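Local coordinates for protein involved in catabolism of external DNA (Legionella pneumophila subsp. pneumophila, PDB 2OO3), which probably methylates N6 of adenine 2030 in 23S ribosomal RNA, using S-adenosyl-L-methionine as the methyl donor, at residues T31-L37 / Q109-R115; Y39-S44 / S102-A106; S190-C195 / I242-P246. The contacts are given in a common frame with arbitrary orientation. Numbering follows the deposited sequence.

Interaction 1: T31-L37 / Q109-R115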
ATOM      1  N   THR A  31      -7.778 -10.144   8.938  1.00  8.99           N
ATOM      2  CA  THR A  31      -7.838 -11.601   8.985  1.00  8.85           C
ATOM      3  C   THR A  31      -8.134 -12.122  10.420  1.00  9.07           C
ATOM      4  O   THR A  31      -8.226 -13.346  10.640  1.00  7.93           O
ATOM      5  CB  THR A  31      -6.549 -12.245   8.417  1.00  9.28           C
ATOM      6  OG1 THR A  31      -5.415 -11.704   9.109  1.00  9.10           O
ATOM      7  CG2 THR A  31      -6.412 -11.950   6.880  1.00  7.09           C
ATOM      8  N   HIS A  32      -8.313 -11.228  11.390  1.00  9.80           N
ATOM      9  CA  HIS A  32      -8.775 -11.696  12.707  1.00 11.55           C
ATOM     10  C   HIS A  32     -10.185 -12.245  12.667  1.00 13.69           C
ATOM     11  O   HIS A  32     -10.527 -13.129  13.459  1.00 15.14           O
ATOM     12  CB  HIS A  32      -8.744 -10.609  13.752  1.00 10.77           C
ATOM     13  CG  HIS A  32      -7.398 -10.419  14.350  1.00 11.89           C
ATOM     14  ND1 HIS A  32      -6.909 -11.247  15.333  1.00 13.06           N
ATOM     15  CD2 HIS A  32      -6.422  -9.519  14.086  1.00 12.69           C
ATOM     16  CE1 HIS A  32      -5.690 -10.850  15.670  1.00 14.82           C
ATOM     17  NE2 HIS A  32      -5.373  -9.802  14.932  1.00 14.83           N
ATOM     18  N   LYS A  33     -10.993 -11.714  11.756  1.00 14.76           N
ATOM     19  CA  LYS A  33     -12.357 -12.173  11.596  1.00 16.46           C
ATOM     20  C   LYS A  33     -12.393 -13.359  10.665  1.00 17.01           C
ATOM     21  O   LYS A  33     -11.910 -13.274   9.525  1.00 16.66           O
ATOM     22  CB  LYS A  33     -13.250 -11.077  11.014  1.00 16.72           C
ATOM     23  CG  LYS A  33     -14.739 -11.445  11.108  1.00 20.10           C
ATOM     24  CD  LYS A  33     -15.628 -10.232  10.911  1.00 22.95           C
ATOM     25  CE  LYS A  33     -16.993 -10.473  11.506  1.00 25.80           C
ATOM     26  NZ  LYS A  33     -17.805 -11.252  10.567  1.00 30.93           N
ATOM     27  N   ASP A  34     -13.017 -14.435  11.150  1.00 17.72           N
ATOM     28  CA  ASP A  34     -13.186 -15.671  10.401  1.00 18.95           C
ATOM     29  C   ASP A  34     -14.434 -15.600   9.512  1.00 18.22           C
ATOM     30  O   ASP A  34     -15.383 -16.415   9.633  1.00 20.15           O
ATOM     31  CB  ASP A  34     -13.259 -16.882  11.349  1.00 19.37           C
ATOM     32  CG  ASP A  34     -13.116 -18.193  10.620  1.00 23.39           C
ATOM     33  OD1 ASP A  34     -12.463 -18.209   9.548  1.00 28.44           O
ATOM     34  OD2 ASP A  34     -13.649 -19.215  11.099  1.00 26.74           O
ATOM     35  N   LYS A  35     -14.442 -14.618   8.635  1.00 15.80           N
ATOM     36  CA  LYS A  35     -15.425 -14.503   7.573  1.00 15.23           C
ATOM     37  C   LYS A  35     -14.600 -14.042   6.370  1.00 13.43           C
ATOM     38  O   LYS A  35     -13.629 -13.304   6.571  1.00 12.61           O
ATOM     39  CB  LYS A  35     -16.490 -13.433   7.894  1.00 15.93           C
ATOM     40  CG  LYS A  35     -17.511 -13.830   8.969  1.00 18.90           C
ATOM     41  CD  LYS A  35     -18.484 -14.889   8.514  1.00 23.26           C
ATOM     42  CE  LYS A  35     -19.397 -15.340   9.690  1.00 24.97           C
ATOM     43  NZ  LYS A  35     -20.634 -14.489   9.965  1.00 30.83           N
ATOM     44  N   PRO A  36     -14.971 -14.480   5.150  1.00 11.86           N
ATOM     45  CA  PRO A  36     -14.211 -14.150   3.949  1.00 10.88           C
ATOM     46  C   PRO A  36     -14.103 -12.665   3.755  1.00 10.63           C
ATOM     47  O   PRO A  36     -14.999 -11.899   4.130  1.00  9.52           O
ATOM     48  CB  PRO A  36     -15.033 -14.763   2.805  1.00 11.62           C
ATOM     49  CG  PRO A  36     -16.288 -15.201   3.407  1.00 11.16           C
ATOM     50  CD  PRO A  36     -16.113 -15.366   4.846  1.00 11.81           C
ATOM     51  N   LEU A  37     -12.969 -12.284   3.192  1.00 10.86           N
ATOM     52  CA  LEU A  37     -12.628 -10.917   2.871  1.00  9.94           C
ATOM     53  C   LEU A  37     -12.450 -10.839   1.365  1.00  8.97           C
ATOM     54  O   LEU A  37     -11.820 -11.726   0.741  1.00  8.84           O
ATOM     55  CB  LEU A  37     -11.317 -10.526   3.616  1.00 10.21           C
ATOM     56  CG  LEU A  37     -10.676  -9.152   3.370  1.00 10.90           C
ATOM     57  CD1 LEU A  37     -11.522  -8.007   3.946  1.00 10.23           C
ATOM     58  CD2 LEU A  37      -9.259  -9.076   3.960  1.00 10.82           C
ATOM     59  N   GLN A 109      -0.514 -13.291   3.415  1.00 11.25           N
ATOM     60  CA  GLN A 109      -1.287 -13.105   4.632  1.00  9.77           C
ATOM     61  C   GLN A 109      -2.778 -13.487   4.599  1.00  9.10           C
ATOM     62  O   GLN A 109      -3.399 -13.724   5.659  1.00  8.64           O
ATOM     63  CB  GLN A 109      -1.161 -11.656   5.050  1.00 10.44           C
ATOM     64  CG  GLN A 109       0.067 -11.406   5.932  1.00 12.06           C
ATOM     65  CD  GLN A 109       0.154  -9.958   6.267  1.00 13.59           C
ATOM     66  OE1 GLN A 109       0.432  -9.152   5.396  1.00 16.43           O
ATOM     67  NE2 GLN A 109      -0.170  -9.603   7.495  1.00 13.64           N
ATOM     68  N   LEU A 110      -3.361 -13.506   3.412  1.00  8.38           N
ATOM     69  CA  LEU A 110      -4.773 -13.835   3.276  1.00  8.80           C
ATOM     70  C   LEU A 110      -5.010 -15.335   3.397  1.00  8.90           C
ATOM     71  O   LEU A 110      -4.045 -16.105   3.466  1.00  7.38           O
ATOM     72  CB  LEU A 110      -5.349 -13.254   1.972  1.00  8.58           C
ATOM     73  CG  LEU A 110      -5.520 -11.720   2.039  1.00  9.23           C
ATOM     74  CD1 LEU A 110      -5.989 -11.178   0.693  1.00 11.86           C
ATOM     75  CD2 LEU A 110      -6.516 -11.334   3.093  1.00  8.98           C
ATOM     76  N   ARG A 111      -6.288 -15.739   3.442  1.00  8.64           N
ATOM     77  CA  ARG A 111      -6.647 -17.132   3.721  1.00  9.72           C
ATOM     78  C   ARG A 111      -7.330 -17.779   2.516  1.00 10.82           C
ATOM     79  O   ARG A 111      -7.780 -17.088   1.595  1.00 10.53           O
ATOM     80  CB  ARG A 111      -7.559 -17.170   4.956  1.00  9.65           C
ATOM     81  CG  ARG A 111      -6.885 -16.460   6.095  1.00 10.78           C
ATOM     82  CD  ARG A 111      -7.798 -15.722   6.998  1.00 13.78           C
ATOM     83  NE  ARG A 111      -8.766 -14.835   6.347  1.00 13.19           N
ATOM     84  CZ  ARG A 111      -9.830 -14.371   6.994  1.00 12.42           C
ATOM     85  NH1 ARG A 111      -9.985 -14.718   8.270  1.00 12.91           N
ATOM     86  NH2 ARG A 111     -10.733 -13.595   6.399  1.00  9.81           N
ATOM     87  N   SER A 112      -7.436 -19.106   2.533  1.00 11.22           N
ATOM     88  CA  SER A 112      -8.102 -19.814   1.450  1.00 11.89           C
ATOM     89  C   SER A 112      -9.528 -19.358   1.260  1.00 11.50           C
ATOM     90  O   SER A 112     -10.038 -19.419   0.134  1.00 10.93           O
ATOM     91  CB  SER A 112      -8.074 -21.329   1.687  1.00 13.83           C
ATOM     92  OG  SER A 112      -8.569 -21.636   2.976  1.00 16.40           O
ATOM     93  N   GLN A 113     -10.190 -18.885   2.329  1.00 10.38           N
ATOM     94  CA  GLN A 113     -11.599 -18.447   2.181  1.00 10.40           C
ATOM     95  C   GLN A 113     -11.758 -17.063   1.528  1.00  9.18           C
ATOM     96  O   GLN A 113     -12.859 -16.652   1.179  1.00  9.40           O
ATOM     97  CB  GLN A 113     -12.321 -18.433   3.544  1.00 10.45           C
ATOM     98  CG  GLN A 113     -11.770 -17.325   4.449  1.00 12.23           C
ATOM     99  CD  GLN A 113     -12.300 -17.389   5.844  1.00 17.62           C
ATOM    100  OE1 GLN A 113     -13.482 -17.081   6.070  1.00 21.81           O
ATOM    101  NE2 GLN A 113     -11.440 -17.773   6.812  1.00 11.41           N
ATOM    102  N   ASP A 114     -10.676 -16.324   1.396  1.00  8.52           N
ATOM    103  CA  ASP A 114     -10.770 -14.924   0.966  1.00  7.57           C
ATOM    104  C   ASP A 114     -10.794 -14.889  -0.538  1.00  7.62           C
ATOM    105  O   ASP A 114     -10.603 -15.924  -1.192  1.00  8.64           O
ATOM    106  CB  ASP A 114      -9.591 -14.103   1.536  1.00  6.24           C
ATOM    107  CG  ASP A 114      -9.582 -14.091   3.061  1.00  7.34           C
ATOM    108  OD1 ASP A 114     -10.689 -13.976   3.659  1.00  7.11           O
ATOM    109  OD2 ASP A 114      -8.484 -14.192   3.684  1.00  3.53           O
ATOM    110  N   ARG A 115     -11.022 -13.724  -1.117  1.00  7.09           N
ATOM    111  CA  ARG A 115     -10.988 -13.625  -2.581  1.00  7.21           C
ATOM    112  C   ARG A 115     -10.176 -12.428  -2.980  1.00  7.54           C
ATOM    113  O   ARG A 115     -10.499 -11.298  -2.560  1.00  7.09           O
ATOM    114  CB  ARG A 115     -12.398 -13.485  -3.158  1.00  6.77           C
ATOM    115  CG  ARG A 115     -12.434 -13.382  -4.651  1.00  7.94           C
ATOM    116  CD  ARG A 115     -13.846 -13.631  -5.198  1.00 11.05           C
ATOM    117  NE  ARG A 115     -14.796 -12.675  -4.641  1.00 11.57           N
ATOM    118  CZ  ARG A 115     -15.271 -11.604  -5.276  1.00 14.29           C
ATOM    119  NH1 ARG A 115     -14.897 -11.326  -6.524  1.00 16.47           N
ATOM    120  NH2 ARG A 115     -16.133 -10.809  -4.649  1.00 14.66           N
TER
HETATM  121  O   HOH W   1      -3.062 -13.184   8.405  1.00 24.14           O
HETATM  122  O   HOH W   2     -15.452 -18.677   7.082  1.00 24.49           O
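This is a polar loop-to-loop contact in which two helix-to-strand connections, after helix 14-30 and after helix 102-109, are tied together around an Arg-Asp salt bridge, where two neighbouring parallel strands of the Rossmann-like sheet begin. The type I turn Arg111-Asp114 brings the pair together: Arg111 NE lies 2.8 Å from Asp114 OD2 in the salt bridge, and Arg111 N donates to the same OD2 at 2.7 Å. The guanidinium reads the opposite backbone with its edge, Arg111 NH1 reaching Lys33 O at 2.7 Å and NH2 reaching Lys35 O at 2.9 Å, while Thr31 CG2 covers one face. Asp114 OD1 accepts Leu37 N at 2.9 Å. Toward the surface, Gln113 NE2 bonds Asp34 OD1 at 3.0 Å (N-H...O angle 170°). A water joins Thr31 OG1 (2.9 Å), which also hydrogen-bonds Leu27 O in helix 14-30, to Gln109 O (2.8 Å); Leu37 CD2 meets Leu110 CD2 at 3.7 Å. Arg115 N to Leu37 O, 2.8 Å, begins the parallel pairing of strands 38-41 and 115-119, continued by Arg115 with Tyr39. Leu37 and Leu110 also pack on helix 14-30, through Leu30 and Leu27, and Arg115 forms a salt bridge with Glu158.

Interaction 2: Y39-S44 / S102-A106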
ATOM      1  N   TYR A  39     -10.417  -8.853  -1.328  1.00  5.76           N
ATOM      2  CA  TYR A  39      -9.239  -8.005  -1.394  1.00  6.58           C
ATOM      3  C   TYR A  39      -9.126  -7.524  -2.839  1.00  5.96           C
ATOM      4  O   TYR A  39      -8.986  -8.327  -3.751  1.00  5.33           O
ATOM      5  CB  TYR A  39      -7.983  -8.785  -0.973  1.00  6.71           C
ATOM      6  CG  TYR A  39      -6.711  -8.007  -1.186  1.00  7.33           C
ATOM      7  CD1 TYR A  39      -6.309  -7.022  -0.255  1.00  9.84           C
ATOM      8  CD2 TYR A  39      -5.905  -8.230  -2.305  1.00  6.17           C
ATOM      9  CE1 TYR A  39      -5.142  -6.291  -0.444  1.00  8.29           C
ATOM     10  CE2 TYR A  39      -4.702  -7.495  -2.497  1.00  7.28           C
ATOM     11  CZ  TYR A  39      -4.351  -6.533  -1.565  1.00  9.00           C
ATOM     12  OH  TYR A  39      -3.197  -5.795  -1.704  1.00  9.77           O
ATOM     13  N   LEU A  40      -9.220  -6.215  -3.027  1.00  6.32           N
ATOM     14  CA  LEU A  40      -9.161  -5.611  -4.370  1.00  6.98           C
ATOM     15  C   LEU A  40      -7.958  -4.673  -4.530  1.00  7.49           C
ATOM     16  O   LEU A  40      -7.810  -3.709  -3.748  1.00  6.78           O
ATOM     17  CB  LEU A  40     -10.481  -4.852  -4.658  1.00  7.01           C
ATOM     18  CG  LEU A  40     -10.534  -3.958  -5.902  1.00  9.54           C
ATOM     19  CD1 LEU A  40     -10.374  -4.818  -7.159  1.00  7.94           C
ATOM     20  CD2 LEU A  40     -11.849  -3.253  -5.915  1.00 10.51           C
ATOM     21  N   GLU A  41      -7.107  -4.946  -5.530  1.00  6.93           N
ATOM     22  CA  GLU A  41      -6.072  -4.006  -5.922  1.00  8.44           C
ATOM     23  C   GLU A  41      -6.383  -3.387  -7.248  1.00  8.64           C
ATOM     24  O   GLU A  41      -6.628  -4.093  -8.227  1.00  9.98           O
ATOM     25  CB  GLU A  41      -4.690  -4.654  -5.996  1.00  8.97           C
ATOM     26  CG  GLU A  41      -4.032  -4.899  -4.666  1.00 11.45           C
ATOM     27  CD  GLU A  41      -2.649  -5.525  -4.841  1.00 13.84           C
ATOM     28  OE1 GLU A  41      -2.159  -6.243  -3.943  1.00 10.89           O
ATOM     29  OE2 GLU A  41      -2.067  -5.299  -5.916  1.00 17.67           O
ATOM     30  N   THR A  42      -6.337  -2.057  -7.300  1.00  8.22           N
ATOM     31  CA  THR A  42      -6.638  -1.314  -8.535  1.00  7.82           C
ATOM     32  C   THR A  42      -5.404  -1.238  -9.472  1.00  6.87           C
ATOM     33  O   THR A  42      -5.539  -1.123 -10.682  1.00  6.25           O
ATOM     34  CB  THR A  42      -7.111   0.142  -8.181  1.00  8.26           C
ATOM     35  OG1 THR A  42      -6.201   0.696  -7.222  1.00  8.37           O
ATOM     36  CG2 THR A  42      -8.510   0.167  -7.522  1.00  9.48           C
ATOM     37  N   HIS A  43      -4.195  -1.279  -8.917  1.00  7.32           N
ATOM     38  CA  HIS A  43      -2.970  -1.122  -9.717  1.00  5.82           C
ATOM     39  C   HIS A  43      -1.966  -2.178  -9.218  1.00  7.62           C
ATOM     40  O   HIS A  43      -1.052  -1.848  -8.415  1.00  8.11           O
ATOM     41  CB  HIS A  43      -2.325   0.264  -9.514  1.00  7.03           C
ATOM     42  CG  HIS A  43      -3.175   1.442  -9.891  1.00  6.43           C
ATOM     43  ND1 HIS A  43      -4.194   1.915  -9.093  1.00  9.21           N
ATOM     44  CD2 HIS A  43      -3.102   2.292 -10.947  1.00  9.35           C
ATOM     45  CE1 HIS A  43      -4.738   2.987  -9.658  1.00  9.86           C
ATOM     46  NE2 HIS A  43      -4.101   3.230 -10.790  1.00 10.15           N
ATOM     47  N   SER A  44      -2.109  -3.432  -9.646  1.00  6.27           N
ATOM     48  CA  SER A  44      -1.298  -4.515  -9.083  1.00  8.24           C
ATOM     49  C   SER A  44       0.164  -4.616  -9.546  1.00  9.25           C
ATOM     50  O   SER A  44       0.982  -5.243  -8.866  1.00 11.18           O
ATOM     51  CB  SER A  44      -1.992  -5.860  -9.308  1.00  7.34           C
ATOM     52  OG  SER A  44      -3.294  -5.798  -8.779  1.00  8.52           O
ATOM     53  N   SER A 102       2.810  -5.666  -3.802  1.00  5.24           N
ATOM     54  CA  SER A 102       1.674  -5.798  -2.910  1.00  7.61           C
ATOM     55  C   SER A 102       0.878  -7.106  -3.090  1.00  6.96           C
ATOM     56  O   SER A 102       0.485  -7.733  -2.084  1.00  7.11           O
ATOM     57  CB  SER A 102       0.781  -4.532  -2.956  1.00  7.49           C
ATOM     58  OG  SER A 102       0.165  -4.421  -4.221  1.00 14.86           O
ATOM     59  N   PRO A 103       0.679  -7.574  -4.336  1.00  7.51           N
ATOM     60  CA  PRO A 103      -0.046  -8.866  -4.436  1.00  6.98           C
ATOM     61  C   PRO A 103       0.674 -10.043  -3.741  1.00  6.67           C
ATOM     62  O   PRO A 103       0.008 -10.887  -3.180  1.00  6.89           O
ATOM     63  CB  PRO A 103      -0.071  -9.127  -5.961  1.00  7.47           C
ATOM     64  CG  PRO A 103       0.033  -7.800  -6.569  1.00  8.94           C
ATOM     65  CD  PRO A 103       1.028  -7.071  -5.689  1.00  7.15           C
ATOM     66  N   TYR A 104       2.010 -10.066  -3.778  1.00  6.22           N
ATOM     67  CA  TYR A 104       2.798 -11.104  -3.109  1.00  6.10           C
ATOM     68  C   TYR A 104       2.653 -11.024  -1.586  1.00  6.16           C
ATOM     69  O   TYR A 104       2.520 -12.058  -0.916  1.00  6.49           O
ATOM     70  CB  TYR A 104       4.275 -11.027  -3.554  1.00  5.88           C
ATOM     71  CG  TYR A 104       5.055 -12.287  -3.259  1.00  7.15           C
ATOM     72  CD1 TYR A 104       5.217 -13.275  -4.240  1.00  8.66           C
ATOM     73  CD2 TYR A 104       5.661 -12.480  -2.021  1.00  3.79           C
ATOM     74  CE1 TYR A 104       5.912 -14.471  -3.971  1.00  9.08           C
ATOM     75  CE2 TYR A 104       6.409 -13.665  -1.754  1.00  6.57           C
ATOM     76  CZ  TYR A 104       6.507 -14.643  -2.734  1.00  7.75           C
ATOM     77  OH  TYR A 104       7.219 -15.792  -2.488  1.00  7.99           O
ATOM     78  N   PHE A 105       2.620  -9.820  -1.019  1.00  5.73           N
ATOM     79  CA  PHE A 105       2.250  -9.700   0.405  1.00  6.00           C
ATOM     80  C   PHE A 105       0.839 -10.238   0.695  1.00  6.61           C
ATOM     81  O   PHE A 105       0.624 -10.999   1.679  1.00  7.10           O
ATOM     82  CB  PHE A 105       2.393  -8.233   0.875  1.00  6.31           C
ATOM     83  CG  PHE A 105       3.834  -7.746   0.916  1.00  6.51           C
ATOM     84  CD1 PHE A 105       4.684  -8.114   1.977  1.00  6.30           C
ATOM     85  CD2 PHE A 105       4.328  -6.920  -0.077  1.00  5.12           C
ATOM     86  CE1 PHE A 105       6.025  -7.658   2.017  1.00  6.36           C
ATOM     87  CE2 PHE A 105       5.668  -6.447  -0.037  1.00  4.66           C
ATOM     88  CZ  PHE A 105       6.505  -6.834   1.003  1.00  4.31           C
ATOM     89  N   ALA A 106      -0.139  -9.843  -0.117  1.00  6.58           N
ATOM     90  CA  ALA A 106      -1.534 -10.221   0.158  1.00  8.39           C
ATOM     91  C   ALA A 106      -1.761 -11.744   0.102  1.00  9.83           C
ATOM     92  O   ALA A 106      -2.447 -12.340   0.941  1.00  9.81           O
ATOM     93  CB  ALA A 106      -2.492  -9.464  -0.790  1.00  7.08           C
TER
HETATM   94  O   HOH W   3      -1.290  -2.627  -5.597  1.00 17.96           O
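Strand 39-41 and helix 102-106 run antiparallel, their axes at 172° and 10.5 Å apart at closest approach, and side chains fill the gap. Tyr39 (chi1 t) and Glu41 (chi1 m, chi2 t) both send CA-to-CB toward the helix. The Tyr39 ring presents a face to Ala106: the CB lies 3.8 Å from the ring centroid and 27° off the normal, a CH-pi contact. Tyr39 OH donates to Glu41 OE1 at 2.5 Å, fixing the carboxylate beside the helix's first turn. There Ser102, in the p rotamer, puts OG 2.9 Å from Glu41 OE2, and the Pro103 ring lies with CG 3.3 Å from the same OE2 and 3.9 Å from Ser44 CB. One water donates to His43 O (2.9 Å) and sits 2.7 Å from Ser102 OG. Both His43 and Ser102 are predicted S-adenosyl-L-methionine ligands. The chemistry thus places a buried carboxylate, held by a tyrosine hydroxyl, among groups of the probable cofactor pocket, at the C-terminal end of a strand as in Rossmann-like methyltransferases.

Interaction 3: S190-C195 / I242-P246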
ATOM      1  N   SER A 190     -19.906   1.609   2.147  1.00  9.62           N
ATOM      2  CA  SER A 190     -19.379   2.618   3.069  1.00  9.66           C
ATOM      3  C   SER A 190     -18.622   1.995   4.267  1.00  9.57           C
ATOM      4  O   SER A 190     -18.018   2.706   5.069  1.00  9.27           O
ATOM      5  CB  SER A 190     -20.539   3.509   3.542  1.00 10.06           C
ATOM      6  OG  SER A 190     -21.403   2.750   4.386  1.00 13.01           O
ATOM      7  N   THR A 191     -18.693   0.670   4.403  1.00  9.76           N
ATOM      8  CA  THR A 191     -18.026  -0.052   5.483  1.00  9.97           C
ATOM      9  C   THR A 191     -16.728  -0.725   5.031  1.00  9.66           C
ATOM     10  O   THR A 191     -16.032  -1.340   5.852  1.00 10.40           O
ATOM     11  CB  THR A 191     -18.935  -1.117   6.138  1.00 10.56           C
ATOM     12  OG1 THR A 191     -19.314  -2.092   5.160  1.00 13.20           O
ATOM     13  CG2 THR A 191     -20.204  -0.464   6.780  1.00 11.00           C
ATOM     14  N   GLY A 192     -16.393  -0.592   3.743  1.00  8.99           N
ATOM     15  CA  GLY A 192     -15.138  -1.138   3.225  1.00  8.88           C
ATOM     16  C   GLY A 192     -13.940  -0.394   3.799  1.00  8.67           C
ATOM     17  O   GLY A 192     -14.051   0.770   4.209  1.00  8.46           O
ATOM     18  N   LEU A 193     -12.804  -1.070   3.851  1.00  8.17           N
ATOM     19  CA  LEU A 193     -11.549  -0.455   4.311  1.00  7.65           C
ATOM     20  C   LEU A 193     -10.832  -0.016   3.042  1.00  6.94           C
ATOM     21  O   LEU A 193     -10.454  -0.870   2.230  1.00  7.13           O
ATOM     22  CB  LEU A 193     -10.714  -1.465   5.106  1.00  7.16           C
ATOM     23  CG  LEU A 193      -9.644  -0.873   6.052  1.00 10.79           C
ATOM     24  CD1 LEU A 193      -8.999  -1.958   6.891  1.00 12.35           C
ATOM     25  CD2 LEU A 193      -8.582  -0.092   5.305  1.00 10.37           C
ATOM     26  N   TYR A 194     -10.742   1.295   2.826  1.00  6.11           N
ATOM     27  CA  TYR A 194     -10.076   1.874   1.653  1.00  6.41           C
ATOM     28  C   TYR A 194      -8.684   2.415   2.043  1.00  6.42           C
ATOM     29  O   TYR A 194      -8.551   3.142   3.023  1.00  7.48           O
ATOM     30  CB  TYR A 194     -10.932   3.014   1.059  1.00  6.17           C
ATOM     31  CG  TYR A 194     -12.299   2.536   0.566  1.00  7.02           C
ATOM     32  CD1 TYR A 194     -12.492   2.148  -0.763  1.00  5.88           C
ATOM     33  CD2 TYR A 194     -13.397   2.448   1.437  1.00  9.34           C
ATOM     34  CE1 TYR A 194     -13.741   1.698  -1.217  1.00  6.55           C
ATOM     35  CE2 TYR A 194     -14.674   1.988   0.971  1.00  6.11           C
ATOM     36  CZ  TYR A 194     -14.817   1.620  -0.348  1.00  7.27           C
ATOM     37  OH  TYR A 194     -16.048   1.165  -0.809  1.00  8.08           O
ATOM     38  N   CYS A 195      -7.657   2.031   1.296  1.00  5.88           N
ATOM     39  CA  CYS A 195      -6.311   2.499   1.557  1.00  6.14           C
ATOM     40  C   CYS A 195      -5.710   2.996   0.246  1.00  6.61           C
ATOM     41  O   CYS A 195      -5.464   2.217  -0.673  1.00  6.26           O
ATOM     42  CB  CYS A 195      -5.453   1.365   2.102  1.00  5.97           C
ATOM     43  SG  CYS A 195      -3.783   1.873   2.494  1.00  7.24           S
ATOM     44  N   ILE A 242      -6.472   6.389   4.753  1.00  5.30           N
ATOM     45  CA  ILE A 242      -7.222   5.171   5.051  1.00  6.06           C
ATOM     46  C   ILE A 242      -8.590   5.553   5.569  1.00  5.80           C
ATOM     47  O   ILE A 242      -8.699   6.374   6.481  1.00  4.86           O
ATOM     48  CB  ILE A 242      -6.470   4.232   6.075  1.00  6.25           C
ATOM     49  CG1 ILE A 242      -5.110   3.804   5.493  1.00  7.78           C
ATOM     50  CG2 ILE A 242      -7.316   2.987   6.371  1.00  6.20           C
ATOM     51  CD1 ILE A 242      -4.106   3.314   6.475  1.00 12.81           C
ATOM     52  N   ILE A 243      -9.616   5.019   4.922  1.00  7.21           N
ATOM     53  CA  ILE A 243     -10.997   5.143   5.383  1.00  7.81           C
ATOM     54  C   ILE A 243     -11.387   3.860   6.107  1.00  8.45           C
ATOM     55  O   ILE A 243     -11.126   2.754   5.621  1.00  8.54           O
ATOM     56  CB  ILE A 243     -11.952   5.367   4.215  1.00  8.03           C
ATOM     57  CG1 ILE A 243     -11.552   6.658   3.463  1.00  9.88           C
ATOM     58  CG2 ILE A 243     -13.436   5.447   4.702  1.00  7.80           C
ATOM     59  CD1 ILE A 243     -12.276   6.863   2.085  1.00 10.30           C
ATOM     60  N   ASN A 244     -11.996   4.033   7.273  1.00  8.08           N
ATOM     61  CA  ASN A 244     -12.339   2.944   8.180  1.00  8.98           C
ATOM     62  C   ASN A 244     -11.108   2.211   8.699  1.00  9.14           C
ATOM     63  O   ASN A 244     -11.031   0.982   8.639  1.00  9.30           O
ATOM     64  CB  ASN A 244     -13.359   2.024   7.499  1.00  7.05           C
ATOM     65  CG  ASN A 244     -14.688   2.751   7.251  1.00  8.53           C
ATOM     66  OD1 ASN A 244     -15.126   3.567   8.080  1.00  7.19           O
ATOM     67  ND2 ASN A 244     -15.318   2.476   6.119  1.00  5.99           N
ATOM     68  N   PRO A 245     -10.118   2.970   9.213  1.00  9.73           N
ATOM     69  CA  PRO A 245      -8.951   2.239   9.660  1.00  9.76           C
ATOM     70  C   PRO A 245      -9.259   1.382  10.901  1.00 11.78           C
ATOM     71  O   PRO A 245     -10.182   1.712  11.683  1.00 11.97           O
ATOM     72  CB  PRO A 245      -7.950   3.346  10.003  1.00  9.40           C
ATOM     73  CG  PRO A 245      -8.824   4.527  10.398  1.00 10.51           C
ATOM     74  CD  PRO A 245      -9.990   4.430   9.423  1.00  9.64           C
ATOM     75  N   PRO A 246      -8.505   0.282  11.074  1.00 13.04           N
ATOM     76  CA  PRO A 246      -8.726  -0.627  12.187  1.00 14.89           C
ATOM     77  C   PRO A 246      -8.419   0.000  13.512  1.00 16.38           C
ATOM     78  O   PRO A 246      -7.595   0.949  13.619  1.00 16.24           O
ATOM     79  CB  PRO A 246      -7.727  -1.746  11.932  1.00 15.36           C
ATOM     80  CG  PRO A 246      -7.430  -1.655  10.414  1.00 15.19           C
ATOM     81  CD  PRO A 246      -7.398  -0.174  10.219  1.00 13.60           C
TER
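Leu193 lies at the apolar centre of this antiparallel strand pairing, with CD2 3.5 Å from Ile242 CG2 and CD1 3.9 Å from Pro246 CG. On the same face of the sheet, Cys195 SG packs 3.8 Å from Ile242 CG1. The other face carries Tyr194 and Ile243, whose CB atoms stand 4.1 Å apart. This alternation follows from the register: Cys195 and Ile242 form a non-hydrogen-bonded pair (CA-CA 4.5 Å), whereas Tyr194 and Ile243 form a hydrogen-bonded pair (CA-CA 5.0 Å). In the latter, Ile243 N donates to Tyr194 O at 2.9 Å and Tyr194 N to Ile243 O at 3.2 Å. CA-H...O contacts supplement them, Ile242 CA to Tyr194 O at 3.2 Å and Leu193 CA to Ile243 O at 3.5 Å. Beyond Ile243, Asn244 has positive phi and psi (63/50), so its chain turns out of the strand, and its ND2 donates to Ser190 O and to Gly192 O, each at 2.9 Å, the second nearly linear at 172°. One amide nitrogen thereby bonds two carbonyls of the loop entering strand 193-200. Strand 193-200 is also hydrogen-bonded on its other side to the parallel strand 161-165, so the contact lies where the parallel part of the mixed sheet passes into its antiparallel part; antiparallel strand 237-243 beside 193-200 is the arrangement of Rossmann-like methyltransferases. Leu193, Cys195 and Pro246 lie against helix 14-30, through Leu30, Leu26 and Tyr29, while Tyr194 and Ile243 pack on Tyr186 of helix 174-188.

How the interactions relate
Interactions 1 and 2 touch, with centres 14 Å apart: Arg115 O lies 2.7 Å from Tyr39 N, a probable hydrogen bond, and Leu110 CD1 packs 3.5 Å from Tyr39 CB. In sequence, interaction 2 falls between the segments of interaction 1; helix 102-109 starts at Ser102, a predicted cofactor ligand, and ends at Gln109 in interaction 1. Interaction 3 follows both; its centre is 16 Å from each, with nearest atoms about 7 Å away. It shares the sheet with interaction 2, strand 161-165 lying between strands 38-41 and 193-200. The Cys195 side chain is about 8 Å from that of Asp166, the predicted proton acceptor, and Ser102's about 4 Å from that of His20, another predicted cofactor ligand.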